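Local structure of arsenic responsive repressor ArsR (Corynebacterium glutamicum ATCC 13032, 6J0E) at the interface of chains A and B. The protein represses transcription of arsenic-resistance genes as an ArsR-family winged-helix dimer and is derepressed by As(III). Sequence-based numbering; all coordinates share one arbitrary frame. Chains: chain A/B, Arsenic responsive repressor ArsR.

Contact 1 and contact 2 lie about 18 Å apart between the centres of their C-alpha atoms, and each recurs with the chains exchanged. Chain A's helix 41-52 spans both: A:Leu44 belongs to contact 1, and A:Ala51, about two turns further on, to contact 2. Contact 1 packs helix 28-38 of chain B on the end of helix 25-38, the following loop and the start of helix 41-52 of chain A; contact 2 joins cysteines of both chains at the arsenic site. ArsR repressors work as dimers, so a ligand held between subunits could shift them through this shared helix, a movement the structure alone does not show.

Contact 1: the interface of chains A and B. Residues chain A 35, 38-39, 44; chain B 32, 35-36.
A:Phe35 and B:Phe35 meet at the heart of the dimerisation region of this ArsR-family winged-helix repressor, near the end of helix 25-38 in chain A and 28-38 in chain B. The two side chains cross at about a right angle, yet their rings lie in nearly parallel planes. They are shifted far past each other and touch along their rims, with A:Phe35 CD1 3.6 Å from B:Phe35 CD1, so this is edge contact rather than face stacking. The residue meets its own symmetry copy, and a flat apolar ring can pack rim to rim with itself, with no charge or hydrogen-bonding group to be matched.

B:Phe35 has its CG anti to the carbonyl carbon (chi1 -72°), which sends the ring away from its own carbonyl and across chain A. There A:Leu38 lays its CB, not its fork, over one face near the rim, 3.9 Å from CD2 of the ring. A:Leu44 comes from the far edge instead: both its methyls, CD1 and CD2, reach the CE2 edge, and CD2 lies 4.1 Å from CE2.

Behind the ring, A:Gly39 follows directly on the end of helix 25-38 and lets the backbones come close. Its CA is 3.3 Å from the main-chain O of B:Ala32, and also lies 4.0 Å from B:Phe35 CB. The small B:Ala32 in turn leaves room for A:Leu44, whose CD1 rests 4.0 Å from the alanine CA. Further out, B:Lys36 flanks A:Gly39 with its CB, 4.0 Å from the glycine CA, and with its CD; beyond them the bent end carries the amine away.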
ATOM      1  N   PHE A  35      -3.142   5.137   6.483  1.00 10.53           N
ATOM      2  CA  PHE A  35      -4.218   4.347   5.888  1.00 10.28           C
ATOM      3  C   PHE A  35      -5.597   4.987   6.082  1.00 10.91           C
ATOM      4  O   PHE A  35      -6.403   4.873   5.220  1.00  9.46           O
ATOM      5  CB  PHE A  35      -4.196   2.874   6.412  1.00  9.84           C
ATOM      6  CG  PHE A  35      -3.081   2.031   5.818  1.00  9.77           C
ATOM      7  CD1 PHE A  35      -2.919   1.954   4.484  1.00  9.81           C
ATOM      8  CD2 PHE A  35      -2.160   1.307   6.684  1.00 10.15           C
ATOM      9  CE1 PHE A  35      -2.068   1.094   3.894  1.00 10.53           C
ATOM     10  CE2 PHE A  35      -1.204   0.523   6.072  1.00  9.71           C
ATOM     11  CZ  PHE A  35      -1.128   0.432   4.715  1.00 11.03           C
ATOM     12  N   LEU A  38      -6.145   7.384   3.129  1.00  8.82           N
ATOM     13  CA  LEU A  38      -6.542   6.760   1.936  1.00  9.97           C
ATOM     14  C   LEU A  38      -7.899   5.995   2.033  1.00  9.40           C
ATOM     15  O   LEU A  38      -8.424   5.440   1.066  1.00 10.06           O
ATOM     16  CB  LEU A  38      -5.387   5.746   1.540  1.00 10.72           C
ATOM     17  CG  LEU A  38      -4.050   6.407   1.250  1.00 10.73           C
ATOM     18  CD1 LEU A  38      -3.109   5.253   0.848  1.00 10.52           C
ATOM     19  CD2 LEU A  38      -4.069   7.529   0.183  1.00 12.26           C
ATOM     20  N   GLY A  39      -8.391   5.851   3.276  1.00  9.02           N
ATOM     21  CA  GLY A  39      -9.651   5.114   3.619  1.00 11.47           C
ATOM     22  C   GLY A  39     -10.971   5.821   3.188  1.00 12.38           C
ATOM     23  O   GLY A  39     -12.106   5.310   3.327  1.00 15.02           O
ATOM     24  N   LEU A  44      -9.463   8.396  -2.534  1.00  8.28           N
ATOM     25  CA  LEU A  44      -8.912   7.412  -3.468  1.00  8.99           C
ATOM     26  C   LEU A  44      -9.275   7.712  -4.888  1.00  9.31           C
ATOM     27  O   LEU A  44      -8.517   7.486  -5.844  1.00  8.70           O
ATOM     28  CB  LEU A  44      -9.313   6.003  -3.139  1.00 11.38           C
ATOM     29  CG  LEU A  44      -8.502   5.044  -2.506  1.00 14.63           C
ATOM     30  CD1 LEU A  44      -8.826   3.630  -2.976  1.00 12.34           C
ATOM     31  CD2 LEU A  44      -7.035   5.343  -2.617  1.00 12.15           C
TER
ATOM     32  N   ALA B  32     -10.852   1.601  -0.842  1.00  6.74           N
ATOM     33  CA  ALA B  32     -10.855   2.539   0.240  1.00  8.15           C
ATOM     34  C   ALA B  32     -11.431   1.966   1.535  1.00  7.41           C
ATOM     35  O   ALA B  32     -10.918   2.220   2.617  1.00  9.12           O
ATOM     36  CB  ALA B  32     -11.697   3.787  -0.176  1.00  7.97           C
ATOM     37  N   PHE B  35      -8.511   0.118   3.073  1.00  7.05           N
ATOM     38  CA  PHE B  35      -7.550   0.922   3.760  1.00  8.84           C
ATOM     39  C   PHE B  35      -8.100   1.462   5.122  1.00  8.31           C
ATOM     40  O   PHE B  35      -7.385   1.586   6.096  1.00  7.64           O
ATOM     41  CB  PHE B  35      -7.144   2.135   2.853  1.00  7.57           C
ATOM     42  CG  PHE B  35      -6.308   1.749   1.701  1.00  7.57           C
ATOM     43  CD1 PHE B  35      -5.209   0.984   1.899  1.00  6.74           C
ATOM     44  CD2 PHE B  35      -6.567   2.255   0.418  1.00  8.31           C
ATOM     45  CE1 PHE B  35      -4.406   0.689   0.762  1.00  7.23           C
ATOM     46  CE2 PHE B  35      -5.727   1.965  -0.725  1.00  7.56           C
ATOM     47  CZ  PHE B  35      -4.687   1.176  -0.491  1.00  8.06           C
ATOM     48  N   LYS B  36      -9.440   1.667   5.196  1.00  9.28           N
ATOM     49  CA  LYS B  36     -10.110   2.110   6.381  1.00 10.84           C
ATOM     50  C   LYS B  36     -10.003   1.018   7.474  1.00 11.66           C
ATOM     51  O   LYS B  36      -9.602   1.340   8.597  1.00 14.78           O
ATOM     52  CB  LYS B  36     -11.568   2.513   5.986  1.00 14.11           C
ATOM     53  CG  LYS B  36     -12.339   2.999   7.151  1.00 16.91           C
ATOM     54  CD  LYS B  36     -13.652   3.557   6.609  1.00 19.68           C
ATOM     55  CE  LYS B  36     -14.116   4.659   7.471  1.00 27.19           C
ATOM     56  NZ  LYS B  36     -14.303   4.134   8.848  1.00 29.53           N
TER

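Contact 2: the interface of chains A and B. Residues chain A 51, 54-55, 100; chain B 12, 15-16, 114.
The thiol sulfur A:Cys55 SG faces two cysteine sulfurs of the other chain, B:Cys15 SG at 3.4 Å and B:Cys16 SG, whose modelled separation is too short to be relied on. These three cysteines form the intersubunit As(III) site of the repressor: soft sulfur suits trivalent arsenic, which typically takes three thiolates in a pyramid. Within chain B, B:Cys15 SG and B:Cys16 SG are 3.6 Å apart, which completes a compact triangle of sulfurs.

Different first torsions bring the adjacent sulfurs of B:Cys15 and B:Cys16 together. B:Cys15 SG stands anti to the backbone N (chi1 167°), whereas B:Cys16 SG swings beside its own N (chi1 -75°). The B:Cys15 sulfur, B:Cys15 SG, also lies 3.6 Å from A:Cys55 CB, and so flanks that side chain as well as meeting its tip.

A:Ala51, in the last turn of helix 41-52, touches B:Cys16 from another side, its CB 3.8 Å from the cysteine CB. A methyl group is small enough to let the N-terminal segment of chain B pass close to the helix. Next, B:Ile114 directs its CG2 branch toward the thiol triangle, 4.1 Å from A:Cys55 SG. The same methyl presses on A:Val100 CG1 at 3.4 Å, a tight fit between two beta-branched side chains that cross at about a right angle. B:Ile114, backed by A:Val100, gives the sulfurs an apolar border on this side.

A:Gly54 and A:Cys55 both have positive phi, which helps to turn the backbone after the helix and probably to present the cysteine to chain B. Such a phi is less usual for cysteine, but glycine takes it easily, and having no side chain it admits B:Pro12 to the backbone: A:Gly54 CA sits 3.5 Å from the carbonyl O of B:Pro12.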
ATOM      1  N   ALA A  51      -3.260   9.740 -10.890  1.00 10.59           N
ATOM      2  CA  ALA A  51      -2.589   8.625 -11.523  1.00 12.60           C
ATOM      3  C   ALA A  51      -2.856   8.439 -13.012  1.00 12.64           C
ATOM      4  O   ALA A  51      -1.898   8.166 -13.775  1.00 13.46           O
ATOM      5  CB  ALA A  51      -2.883   7.303 -10.737  1.00 12.28           C
ATOM      6  N   GLY A  54      -0.748  10.534 -15.449  1.00 14.83           N
ATOM      7  CA  GLY A  54       0.626  10.328 -15.382  1.00 14.84           C
ATOM      8  C   GLY A  54       1.341  11.015 -14.210  1.00 11.68           C
ATOM      9  O   GLY A  54       2.529  11.266 -14.282  1.00 10.08           O
ATOM     10  N   CYS A  55       0.581  11.428 -13.176  1.00 11.55           N
ATOM     11  CA  CYS A  55       1.109  12.077 -12.018  1.00 11.13           C
ATOM     12  C   CYS A  55       1.698  13.423 -12.365  1.00 10.32           C
ATOM     13  O   CYS A  55       2.504  13.906 -11.709  1.00 11.33           O
ATOM     14  CB  CYS A  55       2.031  11.225 -11.156  1.00 11.63           C
ATOM     15  SG  CYS A  55       1.252   9.800 -10.397  1.00 11.56           S
ATOM     16  N   VAL A 100       1.701  14.681  -6.773  1.00 13.82           N
ATOM     17  CA  VAL A 100       1.861  13.452  -6.012  1.00 13.81           C
ATOM     18  C   VAL A 100       3.292  13.366  -5.629  1.00 11.14           C
ATOM     19  O   VAL A 100       4.174  13.674  -6.471  1.00  9.62           O
ATOM     20  CB  VAL A 100       1.568  12.191  -6.868  1.00 18.38           C
ATOM     21  CG1 VAL A 100       1.815  11.011  -6.052  1.00 21.21           C
ATOM     22  CG2 VAL A 100       0.164  12.239  -7.298  1.00 19.86           C
TER
ATOM     23  N   PRO B  12       5.742   9.287 -17.718  1.00 19.87           N
ATOM     24  CA  PRO B  12       4.345   9.344 -17.272  1.00 17.32           C
ATOM     25  C   PRO B  12       3.453   8.142 -17.686  1.00 18.56           C
ATOM     26  O   PRO B  12       2.491   7.878 -17.053  1.00 17.23           O
ATOM     27  CB  PRO B  12       3.799  10.627 -17.916  1.00 19.79           C
ATOM     28  CG  PRO B  12       4.983  11.484 -18.163  1.00 21.74           C
ATOM     29  CD  PRO B  12       6.201  10.585 -18.265  1.00 20.24           C
ATOM     30  N   CYS B  15       4.526   5.484 -14.959  1.00 11.83           N
ATOM     31  CA  CYS B  15       4.490   5.938 -13.653  1.00 12.47           C
ATOM     32  C   CYS B  15       3.472   5.214 -12.743  1.00  8.44           C
ATOM     33  O   CYS B  15       3.848   4.778 -11.593  1.00  5.55           O
ATOM     34  CB  CYS B  15       4.254   7.447 -13.676  1.00 10.84           C
ATOM     35  SG  CYS B  15       3.784   8.242 -12.081  1.00 10.90           S
ATOM     36  N   CYS B  16       2.275   5.094 -13.302  1.00  9.83           N
ATOM     37  CA  CYS B  16       1.218   4.485 -12.500  1.00 11.09           C
ATOM     38  C   CYS B  16       0.554   3.408 -13.335  1.00 13.40           C
ATOM     39  O   CYS B  16      -0.605   3.203 -13.246  1.00 12.88           O
ATOM     40  CB  CYS B  16       0.193   5.592 -12.069  1.00 10.77           C
ATOM     41  SG  CYS B  16       0.826   6.649 -10.738  1.00  9.38           S
ATOM     42  N   ILE B 114       2.423   4.144  -7.135  1.00  6.17           N
ATOM     43  CA  ILE B 114       2.212   5.513  -7.547  1.00  7.38           C
ATOM     44  C   ILE B 114       3.585   6.224  -7.716  1.00  7.79           C
ATOM     45  O   ILE B 114       4.158   6.692  -6.765  1.00  6.60           O
ATOM     46  CB  ILE B 114       1.425   6.278  -6.407  1.00  7.51           C
ATOM     47  CG1 ILE B 114       0.119   5.531  -6.108  1.00  8.04           C
ATOM     48  CG2 ILE B 114       1.152   7.739  -6.889  1.00  7.02           C
ATOM     49  CD1 ILE B 114      -0.820   5.560  -7.201  1.00  7.56           C
TER